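Local coordinates for 3,4-dihydroxybenzoate decarboxylase (Enterobacter cloacae, PDB 5NY5), which probably catalyses the reversible decarboxylation of 3,4-dihydroxybenzoate to catechol, as a prenylated-FMN-dependent, manganese-binding enzyme of the UbiD family, at residues S410-Q422 with F461-R475. Residues are numbered along the deposited sequence; the frame is centred on the assembly and turned at random.
Sequences SDDILWAMTTRMQ and FDCTVPWALKARFER
Arg420, the first residue to leave the helix 410-419, comes nearest to Cys463 of 461-475, with their CA atoms 5.2 Å apart; Cys463 CA also makes a CA-H...O contact with Arg420 O. From there the 461-475 segment swings out through a 3-10 turn and returns along the helix. Arg420 runs extended from CG to NE into the loop this makes. Its NH2 donates to Phe473 O at 2.8 Å, nearly along the C=O axis though bent at the hydrogen (135°), while NH1 reaches Cys463 O through a water and pairs with Asp404. The guanidinium is sandwiched: Trp415 CH2 lies over one face and Val465 CG2 over the opposite one, the methyl 3.4 Å from Arg420 NE.

Further along, the Arg475 chain bends at chi3 (80°), laying its guanidinium flat on the Trp415 ring, planes 13° apart and CZ 3.7 Å from the centroid of the six-membered ring, a cation-pi stack. Its end grips Asp412 OD1 with both NH1 and NH2, the latter at 3.0 Å on the syn lone pair. Asp404 O also takes NH1, and Asp406 N binds Asp412 OD2.

On the strand side of Arg420, Cys463 SG sits 3.5 Å from Met417 CG, and the selenium atoms of Met417 and Met421, both selenomethionine, make Met-aromatic contacts with the Phe461 ring, that of Met421 at its edge.

Two buried arginines thus tie the chain that follows the strand 455-462 to the helix 410-419 and the residue that leaves it; carboxylates and carbonyls probably offset their charge, and the stack holds Arg475 flat.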
# COMPACT_ATOMS: atom_id res chain seq x y z
N SER A 410 -2.96 13.69 27.31
CA SER A 410 -3.06 13.69 25.86
C SER A 410 -1.85 14.34 25.20
O SER A 410 -1.47 13.96 24.09
CB SER A 410 -4.34 14.38 25.42
OG SER A 410 -5.47 13.68 25.86
N ASP A 411 -1.24 15.33 25.85
CA ASP A 411 0.02 15.86 25.36
C ASP A 411 1.07 14.77 25.29
O ASP A 411 1.78 14.63 24.29
CB ASP A 411 0.51 17.01 26.25
CG ASP A 411 -0.26 18.30 26.02
OD1 ASP A 411 -1.07 18.36 25.08
OD2 ASP A 411 -0.03 19.26 26.79
N ASP A 412 1.17 13.96 26.35
CA ASP A 412 2.17 12.90 26.39
C ASP A 412 1.88 11.81 25.37
O ASP A 412 2.80 11.16 24.88
CB ASP A 412 2.24 12.31 27.80
CG ASP A 412 3.65 12.02 28.24
OD1 ASP A 412 4.59 12.58 27.64
OD2 ASP A 412 3.83 11.23 29.19
N ILE A 413 0.61 11.61 25.02
CA ILE A 413 0.26 10.64 23.99
C ILE A 413 0.72 11.12 22.63
O ILE A 413 1.29 10.36 21.84
CB ILE A 413 -1.26 10.36 24.02
CG1 ILE A 413 -1.66 9.76 25.37
CG2 ILE A 413 -1.66 9.44 22.88
CD1 ILE A 413 -3.15 9.51 25.50
N LEU A 414 0.48 12.40 22.32
CA LEU A 414 0.95 12.94 21.05
C LEU A 414 2.47 12.99 20.99
O LEU A 414 3.05 12.94 19.89
CB LEU A 414 0.36 14.33 20.82
CG LEU A 414 -1.16 14.38 20.63
CD1 LEU A 414 -1.66 15.81 20.57
CD2 LEU A 414 -1.56 13.64 19.37
N TRP A 415 3.14 13.08 22.14
CA TRP A 415 4.60 13.04 22.16
C TRP A 415 5.11 11.68 21.70
O TRP A 415 6.02 11.59 20.87
CB TRP A 415 5.12 13.36 23.55
CG TRP A 415 6.60 13.15 23.68
CD1 TRP A 415 7.58 14.02 23.31
CD2 TRP A 415 7.26 12.00 24.22
NE1 TRP A 415 8.81 13.48 23.58
CE2 TRP A 415 8.64 12.24 24.14
CE3 TRP A 415 6.82 10.79 24.76
CZ2 TRP A 415 9.59 11.32 24.58
CZ3 TRP A 415 7.76 9.88 25.19
CH2 TRP A 415 9.12 10.15 25.10
N ALA A 416 4.54 10.59 22.24
CA ALA A 416 4.92 9.26 21.79
C ALA A 416 4.62 9.07 20.31
O ALA A 416 5.36 8.37 19.61
CB ALA A 416 4.20 8.20 22.62
N MSE A 417 3.55 9.69 19.82
CA MSE A 417 3.16 9.63 18.42
C MSE A 417 4.04 10.50 17.53
O MSE A 417 3.96 10.43 16.31
CB MSE A 417 1.71 10.05 18.25
CG MSE A 417 0.73 9.05 18.82
SE MSE A 417 -0.82 8.79 17.68
CE MSE A 417 -1.94 10.23 18.34
N THR A 418 4.89 11.31 18.16
CA THR A 418 5.79 12.21 17.44
C THR A 418 7.22 11.68 17.38
O THR A 418 7.84 11.70 16.32
CB THR A 418 5.76 13.60 18.08
OG1 THR A 418 4.52 14.24 17.77
CG2 THR A 418 6.90 14.45 17.57
N THR A 419 7.75 11.20 18.50
CA THR A 419 9.15 10.81 18.58
C THR A 419 9.35 9.30 18.65
O THR A 419 10.50 8.85 18.67
CB THR A 419 9.82 11.44 19.81
OG1 THR A 419 9.33 10.81 21.00
CG2 THR A 419 9.51 12.93 19.87
N ARG A 420 8.28 8.51 18.68
CA ARG A 420 8.38 7.07 18.82
C ARG A 420 7.51 6.38 17.79
O ARG A 420 6.83 5.38 18.07
CB ARG A 420 8.01 6.63 20.23
CG ARG A 420 9.04 7.02 21.27
CD ARG A 420 8.60 6.69 22.67
NE ARG A 420 9.70 6.85 23.62
CZ ARG A 420 9.61 6.60 24.92
NH1 ARG A 420 8.47 6.17 25.44
NH2 ARG A 420 10.66 6.78 25.70
N MSE A 421 7.52 6.89 16.56
CA MSE A 421 6.59 6.43 15.55
C MSE A 421 7.02 6.88 14.16
O MSE A 421 7.38 8.03 13.95
CB MSE A 421 5.20 6.96 15.86
CG MSE A 421 4.08 6.00 15.56
SE MSE A 421 2.46 6.95 15.09
CE MSE A 421 3.14 7.83 13.49
N GLN A 422 6.96 5.95 13.20
CA GLN A 422 7.18 6.26 11.79
C GLN A 422 5.94 5.83 11.02
O GLN A 422 5.54 4.66 11.09
CB GLN A 422 8.44 5.57 11.27
CG GLN A 422 9.74 6.20 11.76
CD GLN A 422 9.99 7.59 11.18
OE1 GLN A 422 9.44 7.95 10.14
NE2 GLN A 422 10.82 8.37 11.86
N PHE A 461 -1.96 2.24 16.19
CA PHE A 461 -0.77 3.08 16.23
C PHE A 461 0.20 2.49 17.24
O PHE A 461 -0.06 2.54 18.45
CB PHE A 461 -1.13 4.52 16.59
CG PHE A 461 -2.03 5.20 15.61
CD1 PHE A 461 -1.51 5.99 14.59
CD2 PHE A 461 -3.40 5.08 15.71
CE1 PHE A 461 -2.35 6.62 13.69
CE2 PHE A 461 -4.24 5.71 14.81
CZ PHE A 461 -3.71 6.48 13.80
N ASP A 462 1.30 1.93 16.75
CA ASP A 462 2.31 1.34 17.63
C ASP A 462 3.36 2.41 17.93
O ASP A 462 4.27 2.65 17.13
CB ASP A 462 2.94 0.11 16.99
CG ASP A 462 4.03 -0.50 17.85
OD1 ASP A 462 4.87 -1.24 17.30
OD2 ASP A 462 4.06 -0.23 19.07
N CYS A 463 3.24 3.04 19.09
CA CYS A 463 4.18 4.06 19.53
C CYS A 463 5.13 3.56 20.60
O CYS A 463 5.67 4.35 21.37
CB CYS A 463 3.43 5.30 20.02
SG CYS A 463 2.28 5.95 18.82
N THR A 464 5.32 2.24 20.68
CA THR A 464 6.28 1.67 21.60
C THR A 464 7.65 1.61 20.95
O THR A 464 7.78 1.45 19.74
CB THR A 464 5.85 0.26 22.04
OG1 THR A 464 5.95 -0.65 20.94
CG2 THR A 464 4.41 0.28 22.53
N VAL A 465 8.67 1.78 21.77
CA VAL A 465 10.05 1.72 21.27
C VAL A 465 10.38 0.28 20.91
O VAL A 465 10.15 -0.62 21.72
CB VAL A 465 11.02 2.27 22.32
CG1 VAL A 465 12.44 2.24 21.80
CG2 VAL A 465 10.62 3.66 22.73
N PRO A 466 10.90 0.02 19.71
CA PRO A 466 11.34 -1.34 19.38
C PRO A 466 12.35 -1.83 20.41
O PRO A 466 13.20 -1.07 20.87
CB PRO A 466 11.97 -1.19 18.00
CG PRO A 466 11.32 0.02 17.42
CD PRO A 466 11.07 0.94 18.58
N TRP A 467 12.22 -3.11 20.78
CA TRP A 467 13.03 -3.66 21.87
C TRP A 467 14.51 -3.38 21.67
O TRP A 467 15.22 -3.04 22.63
CB TRP A 467 12.78 -5.16 21.99
CG TRP A 467 13.82 -5.84 22.82
CD1 TRP A 467 14.92 -6.50 22.37
CD2 TRP A 467 13.86 -5.91 24.25
NE1 TRP A 467 15.65 -6.99 23.44
CE2 TRP A 467 15.01 -6.64 24.60
CE3 TRP A 467 13.02 -5.44 25.26
CZ2 TRP A 467 15.35 -6.90 25.92
CZ3 TRP A 467 13.36 -5.70 26.57
CH2 TRP A 467 14.52 -6.42 26.89
N ALA A 468 15.00 -3.52 20.44
CA ALA A 468 16.43 -3.39 20.18
C ALA A 468 16.94 -1.97 20.35
O ALA A 468 18.15 -1.78 20.51
CB ALA A 468 16.75 -3.88 18.76
N LEU A 469 16.06 -0.97 20.34
CA LEU A 469 16.47 0.42 20.40
C LEU A 469 16.20 1.07 21.75
O LEU A 469 16.47 2.27 21.91
CB LEU A 469 15.76 1.22 19.30
CG LEU A 469 15.80 0.64 17.89
CD1 LEU A 469 15.10 1.57 16.92
CD2 LEU A 469 17.23 0.38 17.46
N LYS A 470 15.69 0.32 22.73
CA LYS A 470 15.21 0.92 23.97
C LYS A 470 16.28 1.74 24.67
O LYS A 470 15.96 2.70 25.39
CB LYS A 470 14.67 -0.16 24.91
CG LYS A 470 13.41 -0.84 24.42
CD LYS A 470 12.99 -1.96 25.36
CE LYS A 470 12.40 -1.43 26.65
NZ LYS A 470 11.09 -0.75 26.42
N ALA A 471 17.56 1.39 24.48
CA ALA A 471 18.63 2.12 25.14
C ALA A 471 18.80 3.53 24.58
O ALA A 471 19.42 4.37 25.24
CB ALA A 471 19.94 1.35 25.02
N ARG A 472 18.27 3.80 23.39
CA ARG A 472 18.40 5.11 22.76
C ARG A 472 17.21 6.02 23.01
O ARG A 472 17.25 7.19 22.62
CB ARG A 472 18.59 4.95 21.25
CG ARG A 472 19.89 4.29 20.83
CD ARG A 472 20.11 4.51 19.35
NE ARG A 472 20.23 3.26 18.61
CZ ARG A 472 20.05 3.15 17.30
NH1 ARG A 472 19.73 4.22 16.59
NH2 ARG A 472 20.18 1.98 16.71
N PHE A 473 16.15 5.52 23.66
CA PHE A 473 14.92 6.28 23.82
C PHE A 473 14.62 6.57 25.29
O PHE A 473 13.46 6.76 25.66
CB PHE A 473 13.75 5.55 23.17
CG PHE A 473 13.73 5.64 21.67
CD1 PHE A 473 14.57 4.86 20.90
CD2 PHE A 473 12.85 6.50 21.03
CE1 PHE A 473 14.55 4.94 19.52
CE2 PHE A 473 12.82 6.58 19.65
CZ PHE A 473 13.67 5.80 18.90
N GLU A 474 15.64 6.60 26.13
CA GLU A 474 15.44 6.94 27.53
C GLU A 474 15.12 8.42 27.67
O GLU A 474 15.87 9.28 27.19
CB GLU A 474 16.68 6.59 28.35
CG GLU A 474 16.37 6.18 29.79
CD GLU A 474 17.21 6.93 30.81
OE1 GLU A 474 16.62 7.68 31.62
OE2 GLU A 474 18.45 6.79 30.81
N ARG A 475 13.99 8.73 28.30
CA ARG A 475 13.65 10.12 28.56
C ARG A 475 14.64 10.72 29.56
O ARG A 475 15.19 10.02 30.41
CB ARG A 475 12.22 10.23 29.08
CG ARG A 475 11.19 9.66 28.12
CD ARG A 475 9.76 9.86 28.61
NE ARG A 475 9.26 11.20 28.35
CZ ARG A 475 7.97 11.52 28.34
NH1 ARG A 475 7.05 10.60 28.57
NH2 ARG A 475 7.59 12.77 28.09
O HOH W 1 6.33 4.55 24.12